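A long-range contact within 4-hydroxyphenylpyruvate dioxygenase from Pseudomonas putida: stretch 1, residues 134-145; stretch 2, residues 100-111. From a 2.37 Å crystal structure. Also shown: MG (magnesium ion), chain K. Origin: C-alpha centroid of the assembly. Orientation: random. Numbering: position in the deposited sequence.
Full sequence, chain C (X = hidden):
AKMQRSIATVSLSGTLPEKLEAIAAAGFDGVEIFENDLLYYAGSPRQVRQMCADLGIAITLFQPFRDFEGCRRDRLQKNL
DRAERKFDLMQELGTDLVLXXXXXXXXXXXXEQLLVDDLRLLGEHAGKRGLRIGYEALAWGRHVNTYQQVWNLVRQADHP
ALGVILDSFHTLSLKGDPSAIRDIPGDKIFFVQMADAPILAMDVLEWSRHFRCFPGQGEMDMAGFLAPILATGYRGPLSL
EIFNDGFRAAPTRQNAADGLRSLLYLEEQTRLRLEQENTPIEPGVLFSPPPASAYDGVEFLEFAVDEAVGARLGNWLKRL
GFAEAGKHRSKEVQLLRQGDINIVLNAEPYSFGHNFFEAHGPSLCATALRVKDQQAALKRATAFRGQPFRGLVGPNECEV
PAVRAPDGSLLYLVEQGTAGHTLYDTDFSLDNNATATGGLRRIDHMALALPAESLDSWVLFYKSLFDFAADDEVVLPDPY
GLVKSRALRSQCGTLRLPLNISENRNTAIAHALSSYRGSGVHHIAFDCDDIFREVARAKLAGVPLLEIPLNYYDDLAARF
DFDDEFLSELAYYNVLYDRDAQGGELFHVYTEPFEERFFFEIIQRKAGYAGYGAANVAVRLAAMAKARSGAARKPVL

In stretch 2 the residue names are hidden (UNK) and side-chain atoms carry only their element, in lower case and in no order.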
ATOM      1  N   GLY C 134      27.572  21.421   1.208  1.00 42.41           N
ATOM      2  CA  GLY C 134      26.876  21.255   2.469  1.00 43.11           C
ATOM      3  C   GLY C 134      27.244  19.943   3.131  1.00 41.79           C
ATOM      4  O   GLY C 134      26.999  18.873   2.570  1.00 44.49           O
ATOM      5  N   TYR C 135      27.834  20.010   4.322  1.00 41.61           N
ATOM      6  CA  TYR C 135      28.388  18.845   4.999  1.00 41.22           C
ATOM      7  C   TYR C 135      27.370  18.306   5.999  1.00 42.81           C
ATOM      8  O   TYR C 135      26.935  19.032   6.899  1.00 46.20           O
ATOM      9  CB  TYR C 135      29.699  19.215   5.695  1.00 41.32           C
ATOM     10  CG  TYR C 135      30.494  18.047   6.239  1.00 44.89           C
ATOM     11  CD1 TYR C 135      30.629  16.869   5.513  1.00 45.30           C
ATOM     12  CD2 TYR C 135      31.134  18.138   7.467  1.00 45.34           C
ATOM     13  CE1 TYR C 135      31.368  15.805   6.009  1.00 44.89           C
ATOM     14  CE2 TYR C 135      31.872  17.083   7.970  1.00 45.88           C
ATOM     15  CZ  TYR C 135      31.988  15.920   7.238  1.00 47.01           C
ATOM     16  OH  TYR C 135      32.726  14.872   7.743  1.00 47.84           O
ATOM     17  N   GLU C 136      26.993  17.038   5.836  1.00 41.18           N
ATOM     18  CA  GLU C 136      26.002  16.381   6.682  1.00 43.49           C
ATOM     19  C   GLU C 136      26.642  15.199   7.395  1.00 43.51           C
ATOM     20  O   GLU C 136      27.349  14.402   6.771  1.00 44.56           O
ATOM     21  CB  GLU C 136      24.806  15.890   5.859  1.00 44.50           C
ATOM     22  CG  GLU C 136      23.785  15.094   6.666  1.00 44.21           C
ATOM     23  CD  GLU C 136      22.876  14.250   5.792  1.00 43.32           C
ATOM     24  OE1 GLU C 136      21.639  14.388   5.903  1.00 39.43           O
ATOM     25  OE2 GLU C 136      23.404  13.462   4.981  1.00 42.55           O
ATOM     26  N   ALA C 137      26.392  15.087   8.696  1.00 42.17           N
ATOM     27  CA  ALA C 137      26.852  13.946   9.477  1.00 41.85           C
ATOM     28  C   ALA C 137      25.818  12.829   9.406  1.00 44.75           C
ATOM     29  O   ALA C 137      24.649  13.033   9.752  1.00 42.93           O
ATOM     30  CB  ALA C 137      27.098  14.339  10.932  1.00 41.36           C
ATOM     31  N   LEU C 138      26.242  11.660   8.941  1.00 46.25           N
ATOM     32  CA  LEU C 138      25.433  10.463   9.094  1.00 45.17           C
ATOM     33  C   LEU C 138      25.570   9.947  10.518  1.00 43.82           C
ATOM     34  O   LEU C 138      26.664   9.957  11.089  1.00 44.32           O
ATOM     35  CB  LEU C 138      25.860   9.389   8.095  1.00 43.13           C
ATOM     36  CG  LEU C 138      25.774   9.782   6.619  1.00 43.17           C
ATOM     37  CD1 LEU C 138      26.300   8.661   5.734  1.00 45.00           C
ATOM     38  CD2 LEU C 138      24.350  10.149   6.235  1.00 42.57           C
ATOM     39  N   ALA C 139      24.452   9.504  11.098  1.00 45.02           N
ATOM     40  CA  ALA C 139      24.474   9.000  12.469  1.00 44.08           C
ATOM     41  C   ALA C 139      25.412   7.811  12.639  1.00 43.45           C
ATOM     42  O   ALA C 139      25.813   7.512  13.768  1.00 46.20           O
ATOM     43  CB  ALA C 139      23.063   8.618  12.915  1.00 45.03           C
ATOM     44  N   TRP C 140      25.773   7.132  11.550  1.00 43.97           N
ATOM     45  CA  TRP C 140      26.705   6.014  11.586  1.00 45.40           C
ATOM     46  C   TRP C 140      28.045   6.353  10.938  1.00 47.59           C
ATOM     47  O   TRP C 140      28.760   5.450  10.491  1.00 49.85           O
ATOM     48  CB  TRP C 140      26.085   4.789  10.910  1.00 42.09           C
ATOM     49  CG  TRP C 140      25.574   5.073   9.535  1.00 43.21           C
ATOM     50  CD1 TRP C 140      26.254   4.931   8.362  1.00 42.07           C
ATOM     51  CD2 TRP C 140      24.268   5.551   9.187  1.00 42.06           C
ATOM     52  NE1 TRP C 140      25.454   5.291   7.304  1.00 43.81           N
ATOM     53  CE2 TRP C 140      24.231   5.681   7.785  1.00 41.53           C
ATOM     54  CE3 TRP C 140      23.128   5.886   9.927  1.00 41.90           C
ATOM     55  CZ2 TRP C 140      23.095   6.121   7.104  1.00 42.73           C
ATOM     56  CZ3 TRP C 140      22.004   6.327   9.252  1.00 42.94           C
ATOM     57  CH2 TRP C 140      21.995   6.439   7.853  1.00 42.25           C
ATOM     58  N   GLY C 141      28.392   7.637  10.871  1.00 48.31           N
ATOM     59  CA  GLY C 141      29.680   8.020  10.321  1.00 45.92           C
ATOM     60  C   GLY C 141      30.835   7.444  11.117  1.00 47.26           C
ATOM     61  O   GLY C 141      30.772   7.300  12.339  1.00 48.60           O
ATOM     62  N   ARG C 142      31.913   7.112  10.401  1.00 51.86           N
ATOM     63  CA  ARG C 142      33.071   6.496  11.043  1.00 49.57           C
ATOM     64  C   ARG C 142      33.748   7.440  12.031  1.00 52.02           C
ATOM     65  O   ARG C 142      34.107   7.030  13.141  1.00 56.72           O
ATOM     66  CB  ARG C 142      34.065   6.019   9.986  1.00 51.86           C
ATOM     67  CG  ARG C 142      35.296   5.397  10.593  1.00 54.56           C
ATOM     68  CD  ARG C 142      35.044   4.001  11.116  1.00 53.88           C
ATOM     69  NE  ARG C 142      36.295   3.375  11.530  1.00 56.59           N
ATOM     70  CZ  ARG C 142      36.939   3.677  12.655  1.00 58.09           C
ATOM     71  NH1 ARG C 142      36.452   4.596  13.481  1.00 57.68           N
ATOM     72  NH2 ARG C 142      38.074   3.060  12.957  1.00 60.53           N
ATOM     73  N   HIS C 143      33.939   8.699  11.650  1.00 51.66           N
ATOM     74  CA  HIS C 143      34.573   9.685  12.516  1.00 50.47           C
ATOM     75  C   HIS C 143      33.691  10.881  12.834  1.00 51.67           C
ATOM     76  O   HIS C 143      33.878  11.504  13.880  1.00 51.60           O
ATOM     77  CB  HIS C 143      35.883  10.194  11.895  1.00 52.50           C
ATOM     78  CG  HIS C 143      36.887   9.117  11.619  1.00 52.62           C
ATOM     79  ND1 HIS C 143      37.479   8.379  12.621  1.00 49.48           N
ATOM     80  CD2 HIS C 143      37.403   8.654  10.455  1.00 54.01           C
ATOM     81  CE1 HIS C 143      38.318   7.509  12.086  1.00 50.40           C
ATOM     82  NE2 HIS C 143      38.290   7.656  10.774  1.00 51.27           N
ATOM     83  N   VAL C 144      32.741  11.218  11.965  1.00 47.65           N
ATOM     84  CA  VAL C 144      31.861  12.367  12.150  1.00 45.90           C
ATOM     85  C   VAL C 144      30.427  11.861  12.108  1.00 47.01           C
ATOM     86  O   VAL C 144      29.951  11.411  11.057  1.00 47.60           O
ATOM     87  CB  VAL C 144      32.095  13.442  11.080  1.00 45.80           C
ATOM     88  CG1 VAL C 144      31.126  14.598  11.266  1.00 47.05           C
ATOM     89  CG2 VAL C 144      33.535  13.928  11.122  1.00 46.18           C
ATOM     90  N   ASN C 145      29.727  11.943  13.243  1.00 45.61           N
ATOM     91  CA  ASN C 145      28.353  11.461  13.292  1.00 47.40           C
ATOM     92  C   ASN C 145      27.412  12.386  14.056  1.00 47.04           C
ATOM     93  O   ASN C 145      26.288  11.973  14.370  1.00 49.25           O
ATOM     94  CB  ASN C 145      28.307  10.051  13.899  1.00 50.46           C
ATOM     95  CG  ASN C 145      28.535  10.053  15.399  1.00 50.44           C
ATOM     96  OD1 ASN C 145      29.354  10.814  15.915  1.00 49.24           O
ATOM     97  ND2 ASN C 145      27.817   9.190  16.106  1.00 47.10           N
ATOM     98  N   UNK C 100      27.323  16.625   1.014  1.00 40.04           N
ATOM     99  CA  UNK C 100      28.402  15.683   1.273  1.00 39.10           C
ATOM    100  C   UNK C 100      28.125  15.057   2.632  1.00 42.50           C
ATOM    101  O   UNK C 100      28.135  15.751   3.656  1.00 41.92           O
ATOM    102  c   UNK C 100      30.859  15.405   1.730  1.00 40.25           C
ATOM    103  c   UNK C 100      30.096  16.863  -0.160  1.00 36.64           C
ATOM    104  c   UNK C 100      29.779  16.362   1.242  1.00 39.24           C
ATOM    105  N   UNK C 101      27.859  13.755   2.648  1.00 41.55           N
ATOM    106  CA  UNK C 101      27.599  13.057   3.897  1.00 42.05           C
ATOM    107  C   UNK C 101      28.888  12.440   4.423  1.00 42.64           C
ATOM    108  O   UNK C 101      29.750  12.000   3.658  1.00 44.30           O
ATOM    109  c   UNK C 101      26.519  11.985   3.721  1.00 41.80           C
ATOM    110  s   UNK C 101      26.721  10.906   2.289  1.00 43.37           S
ATOM    111  N   UNK C 102      29.012  12.421   5.747  1.00 42.30           N
ATOM    112  CA  UNK C 102      30.273  12.061   6.380  1.00 44.22           C
ATOM    113  C   UNK C 102      30.702  10.649   5.995  1.00 46.09           C
ATOM    114  O   UNK C 102      29.878   9.780   5.697  1.00 44.46           O
ATOM    115  o   UNK C 102      29.077  11.408   8.400  1.00 44.95           O
ATOM    116  c   UNK C 102      30.153  12.185   7.901  1.00 45.17           C
ATOM    117  N   UNK C 103      32.016  10.435   5.999  1.00 48.68           N
ATOM    118  CA  UNK C 103      32.593   9.179   5.538  1.00 46.74           C
ATOM    119  C   UNK C 103      32.139   8.017   6.414  1.00 48.22           C
ATOM    120  O   UNK C 103      32.042   8.137   7.637  1.00 50.06           O
ATOM    121  c   UNK C 103      34.121   9.276   5.548  1.00 48.64           C
ATOM    122  n   UNK C 103      35.781   8.851   3.839  1.00 49.50           N
ATOM    123  o   UNK C 103      34.385   7.186   4.411  1.00 52.61           O
ATOM    124  c   UNK C 103      34.773   8.348   4.543  1.00 50.78           C
ATOM    125  N   UNK C 104      31.870   6.880   5.777  1.00 49.23           N
ATOM    126  CA  UNK C 104      31.485   5.667   6.490  1.00 51.20           C
ATOM    127  C   UNK C 104      32.485   4.535   6.320  1.00 51.09           C
ATOM    128  O   UNK C 104      32.335   3.498   6.985  1.00 52.80           O
ATOM    129  c   UNK C 104      29.048   6.275   6.330  1.00 48.25           C
ATOM    130  c   UNK C 104      30.069   4.766   4.608  1.00 43.74           C
ATOM    131  c   UNK C 104      30.078   5.187   6.073  1.00 48.23           C
ATOM    132  N   UNK C 105      33.495   4.689   5.466  1.00 52.46           N
ATOM    133  CA  UNK C 105      34.466   3.623   5.258  1.00 50.87           C
ATOM    134  C   UNK C 105      35.202   3.310   6.557  1.00 52.08           C
ATOM    135  O   UNK C 105      35.478   4.195   7.371  1.00 53.76           O
ATOM    136  c   UNK C 105      34.113   3.124   2.236  1.00 47.95           C
ATOM    137  c   UNK C 105      34.833   4.319   2.824  1.00 45.89           C
ATOM    138  n   UNK C 105      32.897   3.349   1.751  1.00 46.21           N
ATOM    139  o   UNK C 105      34.642   2.013   2.210  1.00 48.02           O
ATOM    140  c   UNK C 105      35.467   4.023   4.174  1.00 48.03           C
ATOM    141  N   UNK C 106      35.525   2.030   6.746  1.00 53.95           N
ATOM    142  CA  UNK C 106      36.196   1.617   7.974  1.00 54.51           C
ATOM    143  C   UNK C 106      37.646   2.079   8.005  1.00 52.17           C
ATOM    144  O   UNK C 106      38.182   2.363   9.081  1.00 52.59           O
ATOM    145  c   UNK C 106      36.114   0.099   8.134  1.00 53.71           C
ATOM    146  N   UNK C 107      38.292   2.162   6.842  1.00 53.24           N
ATOM    147  CA  UNK C 107      39.684   2.572   6.726  1.00 56.28           C
ATOM    148  C   UNK C 107      39.841   4.073   6.491  1.00 57.03           C
ATOM    149  O   UNK C 107      40.887   4.506   5.992  1.00 54.42           O
ATOM    150  c   UNK C 107      39.660   1.945   4.271  1.00 60.84           C
ATOM    151  o   UNK C 107      38.490   2.384   4.266  1.00 63.79           O
ATOM    152  c   UNK C 107      40.365   1.786   5.603  1.00 55.54           C
ATOM    153  o   UNK C 107      40.273   1.623   3.230  1.00 60.62           O
ATOM    154  N   UNK C 108      38.838   4.869   6.852  1.00 53.74           N
ATOM    155  CA  UNK C 108      38.879   6.310   6.645  1.00 55.80           C
ATOM    156  C   UNK C 108      39.730   6.978   7.717  1.00 56.58           C
ATOM    157  O   UNK C 108      39.737   6.559   8.878  1.00 54.63           O
ATOM    158  c   UNK C 108      37.466   6.894   6.656  1.00 54.25           C
ATOM    159  N   UNK C 109      40.448   8.027   7.325  1.00 57.46           N
ATOM    160  CA  UNK C 109      41.331   8.710   8.259  1.00 58.06           C
ATOM    161  C   UNK C 109      40.498   9.620   9.152  1.00 57.11           C
ATOM    162  O   UNK C 109      39.536  10.244   8.698  1.00 56.89           O
ATOM    163  c   UNK C 109      42.371   9.553   7.513  1.00 58.33           C
ATOM    164  c   UNK C 109      44.173   9.915   5.769  1.00 59.03           C
ATOM    165  c   UNK C 109      43.966   7.670   6.898  1.00 54.65           C
ATOM    166  c   UNK C 109      43.232   8.899   6.429  1.00 57.85           C
ATOM    167  N   UNK C 110      40.875   9.701  10.428  1.00 54.17           N
ATOM    168  CA  UNK C 110      40.118  10.515  11.363  1.00 55.51           C
ATOM    169  C   UNK C 110      40.819  11.705  11.990  1.00 57.86           C
ATOM    170  O   UNK C 110      40.252  12.345  12.881  1.00 58.49           O
ATOM    171  N   UNK C 111      42.043  12.011  11.562  1.00 57.82           N
ATOM    172  CA  UNK C 111      42.761  13.152  12.127  1.00 58.11           C
ATOM    173  C   UNK C 111      41.987  14.441  11.885  1.00 54.36           C
ATOM    174  O   UNK C 111      41.621  14.753  10.748  1.00 55.25           O
ATOM    175  c   UNK C 111      44.166  13.268  11.534  1.00 58.21           C
ATOM    176  o   UNK C 111      45.031  14.451  13.410  1.00 57.92           O
ATOM    177  c   UNK C 111      44.970  14.391  12.162  1.00 56.70           C
ATOM    178  o   UNK C 111      45.533  15.215  11.413  1.00 54.55           O
TER
HETATM  179 MG    MG K 701      19.899  13.506   5.242  1.00 43.93          MG
HETATM  180  O   HOH W   1      32.866  10.175   9.410  1.00 47.09           O
HETATM  181  O   HOH W   2      20.775  13.489   3.413  1.00 41.67           O
HETATM  182  O   HOH W   3      20.526  11.639   5.439  1.00 45.79           O

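Position 100 carries three side-chain carbons, one bearing the other two. Its backbone N donates to Gly134 O at 2.8 Å, and its O accepts from Glu136 N at 2.8 Å. A branch carbon lies 4.1 Å from Tyr135 CD1. The fork directly at CB identifies Val100.

Position 101 has one carbon followed by a sulfur. Its CB lies 3.7 Å from Leu138 CG, and its CA is 3.2 Å from Glu136 O, a CA-H...O contact. A single sulfur ending the chain makes it Cys101.

Position 102 has one carbon and one oxygen. The oxygen is 2.9 Å from Leu138 N and 2.8 Å from Val144 O. This short hydroxyl side chain is Ser102. OG accepts from Leu138 N and donates to Val144 O, while the backbone N donates to Glu136 O at 2.8 Å.

Position 103 has two carbons, the second carrying one oxygen and one nitrogen. The side chain stays clear of stretch 1, but the backbone O accepts from Arg142 N at 3.0 Å. The short amide is Asn103. Its OD1 accepts a hydrogen bond from the backbone N of position 105, and ND2 is bonded elsewhere in the structure. Water 1 donates to Asn103 O and accepts from Val144 N, at 2.8 Å each, so it bridges the two stretches.

Position 104 has three carbons, again forked at the first. One branch carbon lies 3.7 Å from Leu138 CD1 and 3.7 Å from Trp140 CD1. This is Val104, and the shared carbon is CG1.

Position 105 has three carbons in a row, the third carrying one oxygen and one nitrogen. It points away from stretch 1; its backbone O lies 3.4 Å from Arg142 CG. The longer amide is Gln105, which opens a type I turn ending at position 108.

Position 106 has one carbon, directed away. Its backbone O accepts from Arg142 NE at 3.3 Å. It is Ala106.

Position 107 has two carbons, the second carrying two oxygens, and touches nothing on stretch 1. The atoms fit Asp107.

Position 108 has one carbon, 4.2 Å from His143 CD2. Its O accepts from His143 NE2 at 2.6 Å, near the ring plane. It is Ala108.

Position 109 has four carbons, forked at the second, and points away. Its backbone O is 3.2 Å from His143 CD2. It is Leu109.

Position 110 has no side-chain atoms. Its CA sits 3.3 Å from the centroid of the His143 ring, over the face. A CB here would clash with His143 ND1, at 2.5 Å. It is Gly110.

Position 111 has two carbons, the second carrying two oxygens, and makes no contact with stretch 1. It is Asp111, the N-cap of a following helix.

The contact begins as a parallel strand pair and continues through loops. Ser102 OG ties together two parts of stretch 1. Beyond it, Arg142 and His143 reach backbone oxygens, while Leu138 and Trp140 pack against Val104.

Stretch 2, residues 100-111: VCSNVQADALGD
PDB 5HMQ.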